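Long-range contacts in hookworm platelet inhibitor 1 (Ancylostoma caninum, PDB 4TPV), which inhibits platelet aggregation and blocks adhesion of resting platelets to fibrinogen and collagen, perhaps by binding the integrins GPIIb/IIIa and alpha-2/beta-1: residues N24-A29 / A110-D115; R32-S37 / T147-G152; S37-M42 / N173-G178; W114-K119 / P139-D144. One frame throughout, in Å; residues are numbered along the deposited sequence.

Contact 1: residues N24-A29 / A110-D115; sequences NGYRAA and ANMVWD
Hydrogen bonds carry most of this contact, and one side chain, R27, supplies them all. CG leaves beside the backbone N, and the bend at chi3 (66°) swings the guanidinium against the C-terminal end of helix 107-113. There its edge meets backbone carbonyls. NH1 of R27 donates to M112 O at 2.8 Å and to W114 O at 2.8 Å. NH2 of R27 also donates to W114 O, at 3.1 Å, so two nitrogens grip one oxygen end-on. A weak bond from R27 NH2 to D115 O completes the set. M112 O and W114 O lie nearly in the guanidinium plane, while the donors stand above both carbonyl planes. NE of R27 is taken up by R40 O.

The other interaction is Met-aromatic. SD of M112 sits at the edge of the Y26 ring, 4.8 Å from its centroid. CE of M112 comes within 3.6 Å of Y26 CD2, and the two side chains cross obliquely. W89 stacks on Y26 and also touches M112.

A buried arginine thus binds backbone carbonyls where helix 107-113 passes into the following loop. This joins helices 13-34 and 107-113 inside the CAP domain.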
loop_
_atom_site.group_PDB
_atom_site.type_symbol
_atom_site.label_atom_id
_atom_site.label_comp_id
_atom_site.label_asym_id
_atom_site.label_seq_id
_atom_site.Cartn_x
_atom_site.Cartn_y
_atom_site.Cartn_z
ATOM N N ASN A 24 -2.776 -6.268 1.455
ATOM C CA ASN A 24 -2.170 -7.568 1.246
ATOM C C ASN A 24 -3.023 -8.484 0.357
ATOM O O ASN A 24 -2.479 -9.204 -0.470
ATOM C CB ASN A 24 -1.872 -8.215 2.595
ATOM C CG ASN A 24 -0.598 -7.670 3.209
ATOM O OD1 ASN A 24 0.332 -7.320 2.490
ATOM N ND2 ASN A 24 -0.537 -7.637 4.534
ATOM N N GLY A 25 -4.348 -8.422 0.493
ATOM C CA GLY A 25 -5.224 -9.140 -0.429
ATOM C C GLY A 25 -5.070 -8.679 -1.872
ATOM O O GLY A 25 -5.106 -9.495 -2.803
ATOM N N TYR A 26 -4.937 -7.366 -2.067
ATOM C CA TYR A 26 -4.670 -6.831 -3.398
ATOM C C TYR A 26 -3.346 -7.366 -3.918
ATOM O O TYR A 26 -3.212 -7.744 -5.070
ATOM C CB TYR A 26 -4.599 -5.302 -3.393
ATOM C CG TYR A 26 -5.882 -4.558 -3.096
ATOM C CD1 TYR A 26 -7.112 -5.135 -3.304
ATOM C CD2 TYR A 26 -5.841 -3.248 -2.626
ATOM C CE1 TYR A 26 -8.279 -4.432 -3.047
ATOM C CE2 TYR A 26 -6.995 -2.549 -2.357
ATOM C CZ TYR A 26 -8.210 -3.150 -2.574
ATOM O OH TYR A 26 -9.356 -2.447 -2.295
ATOM N N ARG A 27 -2.343 -7.378 -3.048
ATOM C CA ARG A 27 -1.010 -7.812 -3.480
ATOM C C ARG A 27 -0.954 -9.330 -3.761
ATOM O O ARG A 27 -0.273 -9.777 -4.682
ATOM C CB ARG A 27 0.038 -7.380 -2.427
ATOM C CG ARG A 27 0.206 -5.864 -2.365
ATOM C CD ARG A 27 1.013 -5.402 -1.139
ATOM N NE ARG A 27 2.400 -5.862 -1.198
ATOM C CZ ARG A 27 3.364 -5.250 -1.893
ATOM N NH1 ARG A 27 3.078 -4.155 -2.592
ATOM N NH2 ARG A 27 4.598 -5.749 -1.921
ATOM N N ALA A 28 -1.690 -10.125 -2.980
ATOM C CA ALA A 28 -1.787 -11.563 -3.234
ATOM C C ALA A 28 -2.532 -11.850 -4.547
ATOM O O ALA A 28 -2.124 -12.712 -5.321
ATOM C CB ALA A 28 -2.485 -12.250 -2.064
ATOM N N ALA A 29 -3.633 -11.140 -4.774
ATOM C CA ALA A 29 -4.377 -11.298 -6.024
ATOM C C ALA A 29 -3.475 -10.917 -7.174
ATOM O O ALA A 29 -3.400 -11.612 -8.187
ATOM C CB ALA A 29 -5.637 -10.441 -6.018
ATOM N N ALA A 110 0.182 1.457 -8.427
ATOM C CA ALA A 110 1.614 1.136 -8.395
ATOM C C ALA A 110 2.175 1.143 -6.964
ATOM O O ALA A 110 3.012 0.285 -6.618
ATOM C CB ALA A 110 2.386 2.111 -9.291
ATOM N N ASN A 111 1.742 2.085 -6.132
ATOM C CA ASN A 111 2.217 2.107 -4.757
ATOM C C ASN A 111 1.738 0.863 -4.017
ATOM O O ASN A 111 2.473 0.285 -3.213
ATOM C CB ASN A 111 1.738 3.364 -4.015
ATOM C CG ASN A 111 2.802 4.455 -3.947
ATOM O OD1 ASN A 111 3.992 4.190 -3.710
ATOM N ND2 ASN A 111 2.365 5.706 -4.124
ATOM N N MET A 112 0.497 0.451 -4.294
ATOM C CA MET A 112 -0.087 -0.681 -3.583
ATOM C C MET A 112 0.538 -2.017 -3.963
ATOM O O MET A 112 0.615 -2.908 -3.121
ATOM C CB MET A 112 -1.607 -0.753 -3.801
ATOM C CG MET A 112 -2.371 0.391 -3.167
ATOM S SD MET A 112 -4.115 0.007 -2.875
ATOM C CE MET A 112 -4.673 -0.398 -4.524
ATOM N N VAL A 113 1.002 -2.161 -5.205
ATOM C CA VAL A 113 1.556 -3.452 -5.647
ATOM C C VAL A 113 3.055 -3.420 -5.989
ATOM O O VAL A 113 3.602 -4.409 -6.502
ATOM C CB VAL A 113 0.751 -4.013 -6.845
ATOM C CG1 VAL A 113 -0.718 -4.196 -6.440
ATOM C CG2 VAL A 113 0.912 -3.128 -8.108
ATOM N N TRP A 114 3.737 -2.328 -5.651
ATOM C CA TRP A 114 5.195 -2.285 -5.829
ATOM C C TRP A 114 5.824 -3.439 -5.038
ATOM O O TRP A 114 5.562 -3.568 -3.837
ATOM C CB TRP A 114 5.761 -0.930 -5.367
ATOM C CG TRP A 114 6.995 -0.586 -6.136
ATOM C CD1 TRP A 114 8.269 -1.019 -5.885
ATOM C CD2 TRP A 114 7.068 0.212 -7.327
ATOM N NE1 TRP A 114 9.140 -0.518 -6.834
ATOM C CE2 TRP A 114 8.428 0.240 -7.728
ATOM C CE3 TRP A 114 6.125 0.928 -8.077
ATOM C CZ2 TRP A 114 8.867 0.940 -8.860
ATOM C CZ3 TRP A 114 6.561 1.630 -9.212
ATOM C CH2 TRP A 114 7.930 1.617 -9.589
ATOM N N ASP A 115 6.635 -4.278 -5.675
ATOM C CA ASP A 115 6.896 -5.561 -5.039
ATOM C C ASP A 115 7.753 -5.383 -3.778
ATOM O O ASP A 115 7.559 -6.103 -2.793
ATOM C CB ASP A 115 7.483 -6.605 -6.041
ATOM C CG ASP A 115 8.788 -6.197 -6.690
ATOM O OD1 ASP A 115 9.316 -5.093 -6.461
ATOM O OD2 ASP A 115 9.289 -7.026 -7.471
#

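Contact 2: residues R32-S37 / T147-G152; sequences RNYKTS and TIYEEG
The Y149 ring stands at the centre of this contact, with T36 and Y34 set against it. Its CG takes the crowded position between backbone N and carbonyl carbon (chi1 55°), and CB points toward residues 32-37. The methyl of T36 meets the base of the ring at about a right angle, with CG2 3.6 Å from Y149 CD1. T36 can present this methyl because its OG1 occupies the crowded position instead. At the far end of the ring, Y149 OH comes 3.6 Å from Y34 CD2, and the two tyrosines cross obliquely. F30, one turn back on helix 13-34, stacks on Y34 and meets Y149 edge-to-face, so three aromatic rings pack together.

Beside the rings the backbones form a single beta bridge, T36 with E151. G152 N donates to K35 O at 2.8 Å, and S37 N donates to E150 O at 3.1 Å. Both donors stand above the carbonyl planes. K35 has positive phi where the chain leaves the helix, and its NZ curls back to R32 O, 2.8 Å away. In the other segment, G152 packs beside CB of S37.

Two waters link side chains to backbone. One lies 2.7 Å from S37 OG and donates to E151 O. Another donates to Y34 O and only weakly to E151 OE2, whose carboxylate also pairs with K98. The chemistry is thus of two kinds: methyl and ring packing round Y149, and two backbone hydrogen bonds, helped by waters, that probably set the path of residues 150-152.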
loop_
_atom_site.group_PDB
_atom_site.type_symbol
_atom_site.label_atom_id
_atom_site.label_comp_id
_atom_site.label_asym_id
_atom_site.label_seq_id
_atom_site.Cartn_x
_atom_site.Cartn_y
_atom_site.Cartn_z
ATOM N N ARG A 32 -0.597 -13.576 -7.827
ATOM C CA ARG A 32 -1.049 -14.807 -8.460
ATOM C C ARG A 32 -1.442 -14.568 -9.910
ATOM O O ARG A 32 -1.149 -15.401 -10.770
ATOM C CB ARG A 32 -2.216 -15.426 -7.682
ATOM C CG ARG A 32 -2.705 -16.763 -8.280
ATOM C CD ARG A 32 -1.709 -17.915 -7.998
ATOM N NE ARG A 32 -1.781 -18.422 -6.633
ATOM C CZ ARG A 32 -0.872 -19.217 -6.076
ATOM N NH1 ARG A 32 0.190 -19.605 -6.769
ATOM N NH2 ARG A 32 -1.021 -19.623 -4.817
ATOM N N ASN A 33 -2.083 -13.436 -10.197
ATOM C CA ASN A 33 -2.613 -13.232 -11.548
ATOM C C ASN A 33 -1.565 -12.696 -12.520
ATOM O O ASN A 33 -1.626 -12.979 -13.717
ATOM C CB ASN A 33 -3.841 -12.309 -11.491
ATOM C CG ASN A 33 -5.073 -13.028 -10.965
ATOM O OD1 ASN A 33 -5.831 -13.630 -11.735
ATOM N ND2 ASN A 33 -5.266 -12.995 -9.648
ATOM N N TYR A 34 -0.591 -11.942 -12.018
ATOM C CA TYR A 34 0.482 -11.421 -12.876
ATOM C C TYR A 34 1.787 -12.200 -12.748
ATOM O O TYR A 34 2.728 -11.946 -13.497
ATOM C CB TYR A 34 0.738 -9.926 -12.576
ATOM C CG TYR A 34 -0.387 -9.027 -13.044
ATOM C CD1 TYR A 34 -1.517 -8.842 -12.269
ATOM C CD2 TYR A 34 -0.329 -8.388 -14.275
ATOM C CE1 TYR A 34 -2.569 -8.057 -12.699
ATOM C CE2 TYR A 34 -1.373 -7.574 -14.709
ATOM C CZ TYR A 34 -2.487 -7.422 -13.930
ATOM O OH TYR A 34 -3.515 -6.623 -14.385
ATOM N N LYS A 35 1.847 -13.137 -11.798
ATOM C CA LYS A 35 3.031 -13.972 -11.591
ATOM C C LYS A 35 4.232 -13.115 -11.196
ATOM O O LYS A 35 5.175 -12.917 -11.967
ATOM C CB LYS A 35 3.350 -14.807 -12.839
ATOM C CG LYS A 35 2.191 -15.679 -13.306
ATOM C CD LYS A 35 1.671 -16.554 -12.177
ATOM C CE LYS A 35 0.464 -17.389 -12.631
ATOM N NZ LYS A 35 -0.305 -17.952 -11.474
ATOM N N THR A 36 4.184 -12.604 -9.974
ATOM C CA THR A 36 5.226 -11.731 -9.461
ATOM C C THR A 36 6.104 -12.508 -8.478
ATOM O O THR A 36 5.584 -13.095 -7.527
ATOM C CB THR A 36 4.632 -10.493 -8.748
ATOM O OG1 THR A 36 3.941 -10.902 -7.555
ATOM C CG2 THR A 36 3.631 -9.764 -9.664
ATOM N N SER A 37 7.420 -12.478 -8.697
ATOM C CA SER A 37 8.342 -13.374 -7.998
ATOM C C SER A 37 8.826 -12.948 -6.605
ATOM O O SER A 37 9.431 -13.761 -5.913
ATOM C CB SER A 37 9.566 -13.614 -8.875
ATOM O OG SER A 37 10.196 -12.383 -9.198
ATOM N N THR A 147 10.713 -0.563 -12.670
ATOM C CA THR A 147 9.932 -1.793 -12.688
ATOM C C THR A 147 9.118 -1.932 -11.401
ATOM O O THR A 147 9.690 -1.944 -10.299
ATOM C CB THR A 147 10.863 -3.005 -12.877
ATOM O OG1 THR A 147 11.543 -2.878 -14.135
ATOM C CG2 THR A 147 10.064 -4.314 -12.867
ATOM N N ILE A 148 7.794 -2.006 -11.552
ATOM C CA ILE A 148 6.871 -2.158 -10.422
ATOM C C ILE A 148 7.062 -3.504 -9.734
ATOM O O ILE A 148 7.064 -3.591 -8.490
ATOM C CB ILE A 148 5.393 -2.031 -10.868
ATOM C CG1 ILE A 148 5.157 -0.751 -11.663
ATOM C CG2 ILE A 148 4.456 -2.093 -9.640
ATOM C CD1 ILE A 148 3.833 -0.791 -12.472
ATOM N N TYR A 149 7.198 -4.558 -10.539
ATOM C CA TYR A 149 7.362 -5.913 -10.018
ATOM C C TYR A 149 8.181 -6.755 -10.965
ATOM O O TYR A 149 8.045 -6.623 -12.193
ATOM C CB TYR A 149 6.001 -6.581 -9.808
ATOM C CG TYR A 149 5.146 -6.578 -11.062
ATOM C CD1 TYR A 149 5.224 -7.614 -12.004
ATOM C CD2 TYR A 149 4.263 -5.542 -11.303
ATOM C CE1 TYR A 149 4.445 -7.585 -13.149
ATOM C CE2 TYR A 149 3.472 -5.513 -12.423
ATOM C CZ TYR A 149 3.557 -6.537 -13.346
ATOM O OH TYR A 149 2.765 -6.510 -14.491
ATOM N N GLU A 150 9.027 -7.623 -10.412
ATOM C CA GLU A 150 9.686 -8.633 -11.236
ATOM C C GLU A 150 8.734 -9.800 -11.473
ATOM O O GLU A 150 7.919 -10.114 -10.615
ATOM C CB GLU A 150 10.981 -9.124 -10.582
ATOM C CG GLU A 150 12.035 -8.042 -10.400
ATOM C CD GLU A 150 12.544 -7.487 -11.722
ATOM O OE1 GLU A 150 12.495 -8.209 -12.745
ATOM O OE2 GLU A 150 12.987 -6.326 -11.737
ATOM N N GLU A 151 8.849 -10.439 -12.634
ATOM C CA GLU A 151 7.938 -11.525 -12.984
ATOM C C GLU A 151 8.579 -12.883 -12.800
ATOM O O GLU A 151 9.736 -13.082 -13.169
ATOM C CB GLU A 151 7.460 -11.380 -14.427
ATOM C CG GLU A 151 6.505 -10.213 -14.642
ATOM C CD GLU A 151 6.313 -9.897 -16.113
ATOM O OE1 GLU A 151 7.023 -10.506 -16.937
ATOM O OE2 GLU A 151 5.466 -9.039 -16.442
ATOM N N GLY A 152 7.809 -13.820 -12.249
ATOM C CA GLY A 152 8.224 -15.207 -12.128
ATOM C C GLY A 152 7.382 -15.909 -11.081
ATOM O O GLY A 152 6.464 -15.303 -10.540
HETATM O O HOH W 1 2.616 -10.966 -15.805
HETATM O O HOH W 2 11.711 -12.903 -11.425
#

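Contact 3: residues S37-M42 / N173-G178; sequences SKMRTM and NLLCIG
This is a backbone bridge between two extended segments, set where the C-terminal cysteine-rich part of the chain meets the CAP domain. Residues 37-42 run from helix 13-34 toward strand 43-44, and residues 173-178 include short strand 176-177. A single beta bridge pairs R40 with C176. C176 N donates to M39 O at 2.8 Å, in the carbonyl plane and on a lone pair. T41 N returns a bond to C176 O, also 2.8 Å and nearly straight at 167°, though from above the carbonyl plane.

Side chains close in beside the bridge. M39 sends CG anti to its backbone N (chi1 -176°) and lies alongside L175, with M39 CG 3.6 Å from L175 CD2. T41 crosses L175 at about a right angle, its OG1 3.2 Å from L175 CB. That hydroxyl is hydrogen-bonded to D168. CD1 of I177 packs obliquely on T41, 3.7 Å from its CB. SG of C176, bonded to C158, rests 3.8 Å from K38 CA.

Water extends the polar pairing: one accepts from M39 N and donates to L174 O, while another accepts from R40 NE. The R40 guanidinium also makes a cation-pi contact with Y161. The join thus rests on mutual backbone bonds at C176, and the disulfide to C158 ties this bridge covalently to the rest of the cysteine-rich segment.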
loop_
_atom_site.group_PDB
_atom_site.type_symbol
_atom_site.label_atom_id
_atom_site.label_comp_id
_atom_site.label_asym_id
_atom_site.label_seq_id
_atom_site.Cartn_x
_atom_site.Cartn_y
_atom_site.Cartn_z
ATOM N N SER A 37 7.420 -12.478 -8.697
ATOM C CA SER A 37 8.342 -13.374 -7.998
ATOM C C SER A 37 8.826 -12.948 -6.605
ATOM O O SER A 37 9.431 -13.761 -5.913
ATOM C CB SER A 37 9.566 -13.614 -8.875
ATOM O OG SER A 37 10.196 -12.383 -9.198
ATOM N N LYS A 38 8.593 -11.696 -6.203
ATOM C CA LYS A 38 9.025 -11.255 -4.870
ATOM C C LYS A 38 8.146 -10.129 -4.322
ATOM O O LYS A 38 8.621 -9.076 -3.873
ATOM C CB LYS A 38 10.503 -10.853 -4.901
ATOM C CG LYS A 38 10.924 -9.880 -5.979
ATOM C CD LYS A 38 12.397 -9.512 -5.786
ATOM C CE LYS A 38 12.932 -8.740 -6.981
ATOM N NZ LYS A 38 14.381 -8.396 -6.788
ATOM N N MET A 39 6.842 -10.385 -4.324
ATOM C CA MET A 39 5.893 -9.428 -3.767
ATOM C C MET A 39 5.926 -9.549 -2.257
ATOM O O MET A 39 5.619 -10.599 -1.715
ATOM C CB MET A 39 4.479 -9.681 -4.290
ATOM C CG MET A 39 3.473 -8.649 -3.805
ATOM S SD MET A 39 3.494 -7.122 -4.753
ATOM C CE MET A 39 2.805 -7.616 -6.340
ATOM N N ARG A 40 6.304 -8.472 -1.577
ATOM C CA ARG A 40 6.372 -8.502 -0.106
ATOM C C ARG A 40 5.018 -8.355 0.587
ATOM O O ARG A 40 4.126 -7.633 0.143
ATOM C CB ARG A 40 7.321 -7.404 0.395
ATOM C CG ARG A 40 8.787 -7.665 -0.037
ATOM C CD ARG A 40 9.817 -6.902 0.779
ATOM N NE ARG A 40 9.905 -7.431 2.147
ATOM C CZ ARG A 40 10.970 -7.299 2.928
ATOM N NH1 ARG A 40 12.044 -6.672 2.485
ATOM N NH2 ARG A 40 10.952 -7.803 4.156
ATOM N N THR A 41 4.904 -9.026 1.727
ATOM C CA THR A 41 3.804 -8.788 2.646
ATOM C C THR A 41 3.990 -7.410 3.238
ATOM O O THR A 41 5.095 -7.073 3.680
ATOM C CB THR A 41 3.775 -9.812 3.771
ATOM O OG1 THR A 41 3.748 -11.128 3.217
ATOM C CG2 THR A 41 2.535 -9.621 4.650
ATOM N N MET A 42 2.927 -6.611 3.231
ATOM C CA MET A 42 2.967 -5.344 3.969
ATOM C C MET A 42 2.625 -5.497 5.435
ATOM O O MET A 42 1.745 -6.275 5.824
ATOM C CB MET A 42 2.011 -4.323 3.377
ATOM C CG MET A 42 2.469 -3.719 2.064
ATOM S SD MET A 42 1.260 -2.518 1.444
ATOM C CE MET A 42 2.220 -1.789 0.108
ATOM N N ASN A 173 1.398 -18.463 0.392
ATOM C CA ASN A 173 2.740 -18.606 -0.164
ATOM C C ASN A 173 2.937 -17.825 -1.466
ATOM O O ASN A 173 3.644 -18.280 -2.381
ATOM C CB ASN A 173 3.065 -20.083 -0.362
ATOM C CG ASN A 173 3.199 -20.807 0.954
ATOM O OD1 ASN A 173 2.364 -21.637 1.301
ATOM N ND2 ASN A 173 4.235 -20.465 1.718
ATOM N N LEU A 174 2.358 -16.631 -1.502
ATOM C CA LEU A 174 2.464 -15.745 -2.649
ATOM C C LEU A 174 3.352 -14.553 -2.359
ATOM O O LEU A 174 3.897 -13.948 -3.288
ATOM C CB LEU A 174 1.083 -15.235 -3.070
ATOM C CG LEU A 174 0.176 -16.268 -3.743
ATOM C CD1 LEU A 174 -1.243 -15.737 -3.832
ATOM C CD2 LEU A 174 0.727 -16.632 -5.125
ATOM N N LEU A 175 3.483 -14.215 -1.070
ATOM C CA LEU A 175 4.178 -13.002 -0.635
ATOM C C LEU A 175 5.414 -13.329 0.200
ATOM O O LEU A 175 5.553 -14.431 0.717
ATOM C CB LEU A 175 3.222 -12.101 0.166
ATOM C CG LEU A 175 1.860 -11.774 -0.462
ATOM C CD1 LEU A 175 1.079 -10.782 0.395
ATOM C CD2 LEU A 175 2.019 -11.266 -1.897
ATOM N N CYS A 176 6.320 -12.365 0.302
ATOM C CA CYS A 176 7.556 -12.544 1.073
ATOM C C CYS A 176 7.459 -11.822 2.392
ATOM O O CYS A 176 7.121 -10.653 2.421
ATOM C CB CYS A 176 8.758 -11.997 0.317
ATOM S SG CYS A 176 8.996 -12.648 -1.343
ATOM N N ILE A 177 7.801 -12.499 3.489
ATOM C CA ILE A 177 7.728 -11.875 4.824
ATOM C C ILE A 177 9.079 -11.875 5.545
ATOM O O ILE A 177 9.869 -12.802 5.406
ATOM C CB ILE A 177 6.673 -12.603 5.694
ATOM C CG1 ILE A 177 6.411 -11.859 7.006
ATOM C CG2 ILE A 177 7.059 -14.064 5.946
ATOM C CD1 ILE A 177 5.740 -10.524 6.834
ATOM N N GLY A 178 9.330 -10.822 6.316
ATOM C CA GLY A 178 10.534 -10.738 7.127
ATOM C C GLY A 178 10.494 -11.643 8.349
ATOM O O GLY A 178 9.452 -12.180 8.707
HETATM O O HOH W 3 6.024 -13.242 -4.788
HETATM O O HOH W 4 7.678 -8.349 3.919
#

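Contact 4: residues W114-K119 / P139-D144; sequences WDSHDK and PEAKGD
W114 lays the six-membered part of its indole under the backbone and chain of K142. CA of K142 stands 3.6 Å from the centroid of that ring, only 12° off its normal, a CH-pi contact over the face. The lysine chain crosses the indole at about a right angle, and K142 CG reaches 3.5 Å from W114 CZ3. The chain is extended as far as its bend at chi4. Its NZ then forms a salt bridge with E66. At the pyrrole part, CB of A141 lies 3.7 Å from W114 NE1 and also touches S116, 3.6 Å from its OG.

P139 fills the other end. Its CD packs 3.2 Å from S116 O and 3.6 Å from D118 OD1. The edge of the H117 ring faces P139 O, with CD2 of H117 3.2 Å from that oxygen. Both ring nitrogens of H117 are engaged elsewhere, ND1 with N111 O and NE2 with E67. E67 also accepts from the backbone N of A141 and K142, so one carboxylate positions both sides of the contact.

W114 to H117 form a type I beta turn. Just beyond it, D118 and K119 both face G138 in a classic beta bulge, at the entrance to the antiparallel hairpin of strands 119-127 and 130-138.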
loop_
_atom_site.group_PDB
_atom_site.type_symbol
_atom_site.label_atom_id
_atom_site.label_comp_id
_atom_site.label_asym_id
_atom_site.label_seq_id
_atom_site.Cartn_x
_atom_site.Cartn_y
_atom_site.Cartn_z
ATOM N N TRP A 114 3.737 -2.328 -5.651
ATOM C CA TRP A 114 5.195 -2.285 -5.829
ATOM C C TRP A 114 5.824 -3.439 -5.038
ATOM O O TRP A 114 5.562 -3.568 -3.837
ATOM C CB TRP A 114 5.761 -0.930 -5.367
ATOM C CG TRP A 114 6.995 -0.586 -6.136
ATOM C CD1 TRP A 114 8.269 -1.019 -5.885
ATOM C CD2 TRP A 114 7.068 0.212 -7.327
ATOM N NE1 TRP A 114 9.140 -0.518 -6.834
ATOM C CE2 TRP A 114 8.428 0.240 -7.728
ATOM C CE3 TRP A 114 6.125 0.928 -8.077
ATOM C CZ2 TRP A 114 8.867 0.940 -8.860
ATOM C CZ3 TRP A 114 6.561 1.630 -9.212
ATOM C CH2 TRP A 114 7.930 1.617 -9.589
ATOM N N ASP A 115 6.635 -4.278 -5.675
ATOM C CA ASP A 115 6.896 -5.561 -5.039
ATOM C C ASP A 115 7.753 -5.383 -3.778
ATOM O O ASP A 115 7.559 -6.103 -2.793
ATOM C CB ASP A 115 7.483 -6.605 -6.041
ATOM C CG ASP A 115 8.788 -6.197 -6.690
ATOM O OD1 ASP A 115 9.316 -5.093 -6.461
ATOM O OD2 ASP A 115 9.289 -7.026 -7.471
ATOM N N SER A 116 8.628 -4.375 -3.767
ATOM C CA SER A 116 9.536 -4.208 -2.641
ATOM C C SER A 116 8.894 -3.415 -1.505
ATOM O O SER A 116 9.487 -3.287 -0.422
ATOM C CB SER A 116 10.840 -3.530 -3.081
ATOM O OG SER A 116 10.574 -2.279 -3.691
ATOM N N HIS A 117 7.700 -2.884 -1.728
ATOM C CA HIS A 117 6.999 -2.213 -0.622
ATOM C C HIS A 117 6.594 -3.211 0.461
ATOM O O HIS A 117 5.918 -4.193 0.168
ATOM C CB HIS A 117 5.756 -1.463 -1.113
ATOM C CG HIS A 117 6.052 -0.127 -1.712
ATOM N ND1 HIS A 117 5.103 0.608 -2.394
ATOM C CD2 HIS A 117 7.193 0.601 -1.752
ATOM C CE1 HIS A 117 5.651 1.728 -2.831
ATOM N NE2 HIS A 117 6.914 1.754 -2.448
ATOM N N ASP A 118 6.969 -2.948 1.717
ATOM C CA ASP A 118 6.612 -3.888 2.784
ATOM C C ASP A 118 6.030 -3.191 4.013
ATOM O O ASP A 118 5.824 -3.820 5.046
ATOM C CB ASP A 118 7.828 -4.733 3.191
ATOM C CG ASP A 118 8.979 -3.912 3.747
ATOM O OD1 ASP A 118 8.845 -2.699 3.979
ATOM O OD2 ASP A 118 10.057 -4.507 3.965
ATOM N N LYS A 119 5.767 -1.897 3.885
ATOM C CA LYS A 119 5.224 -1.115 4.997
ATOM C C LYS A 119 4.221 -0.088 4.476
ATOM O O LYS A 119 4.399 0.481 3.398
ATOM C CB LYS A 119 6.339 -0.393 5.771
ATOM C CG LYS A 119 7.329 -1.283 6.483
ATOM C CD LYS A 119 8.462 -0.428 7.056
ATOM C CE LYS A 119 9.393 -1.259 7.932
ATOM N NZ LYS A 119 10.066 -2.350 7.167
ATOM N N PRO A 139 9.759 0.536 1.687
ATOM C CA PRO A 139 10.715 1.640 1.557
ATOM C C PRO A 139 10.565 2.387 0.245
ATOM O O PRO A 139 9.825 1.972 -0.650
ATOM C CB PRO A 139 12.087 0.940 1.622
ATOM C CG PRO A 139 11.816 -0.542 1.575
ATOM C CD PRO A 139 10.354 -0.761 1.335
ATOM N N GLU A 140 11.264 3.506 0.122
ATOM C CA GLU A 140 11.179 4.288 -1.105
ATOM C C GLU A 140 11.812 3.573 -2.299
ATOM O O GLU A 140 12.961 3.130 -2.246
ATOM C CB GLU A 140 11.831 5.655 -0.904
ATOM C CG GLU A 140 11.078 6.558 0.060
ATOM C CD GLU A 140 11.823 7.854 0.339
ATOM O OE1 GLU A 140 12.973 7.998 -0.137
ATOM O OE2 GLU A 140 11.261 8.724 1.036
ATOM N N ALA A 141 11.048 3.481 -3.383
ATOM C CA ALA A 141 11.460 2.724 -4.555
ATOM C C ALA A 141 10.745 3.172 -5.831
ATOM O O ALA A 141 11.301 3.060 -6.916
ATOM C CB ALA A 141 11.207 1.238 -4.324
ATOM N N LYS A 142 9.510 3.655 -5.712
ATOM C CA LYS A 142 8.681 3.962 -6.879
ATOM C C LYS A 142 9.215 5.169 -7.668
ATOM O O LYS A 142 9.695 6.141 -7.096
ATOM C CB LYS A 142 7.235 4.207 -6.444
ATOM C CG LYS A 142 6.259 4.702 -7.534
ATOM C CD LYS A 142 4.825 4.561 -6.989
ATOM C CE LYS A 142 3.785 5.430 -7.725
ATOM N NZ LYS A 142 3.936 6.895 -7.428
ATOM N N GLY A 143 9.132 5.099 -8.990
ATOM C CA GLY A 143 9.605 6.178 -9.837
ATOM C C GLY A 143 9.269 5.903 -11.289
ATOM O O GLY A 143 9.157 4.739 -11.692
ATOM N N ASP A 144 9.119 6.974 -12.063
ATOM C CA ASP A 144 8.841 6.877 -13.497
ATOM C C ASP A 144 9.877 5.991 -14.170
ATOM O O ASP A 144 11.084 6.177 -13.988
ATOM C CB ASP A 144 8.835 8.270 -14.128
ATOM C CG ASP A 144 8.322 8.279 -15.551
ATOM O OD1 ASP A 144 7.562 7.369 -15.949
ATOM O OD2 ASP A 144 8.671 9.238 -16.275
#

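The contacts gather round the loop that follows helix 107-113. Contacts 1 and 4 share W114 and D115, and their centres lie about 10 Å apart. Contact 1 is the most central of the four. Contacts 1 and 2 both use helix 13-34, and contacts 2 and 3 share S37, in the loop just after that helix. D115 reaches contact 2 through I148 and E150, and contact 3 through R40. Along the chain, contacts 1, 2 and 3 cross one another: their first segments come in that order, and their second segments follow later in the same order. Contact 4 closes a short hairpin excursion. Together they join the CAP helices and sheet to the C-terminal cysteine-rich segment.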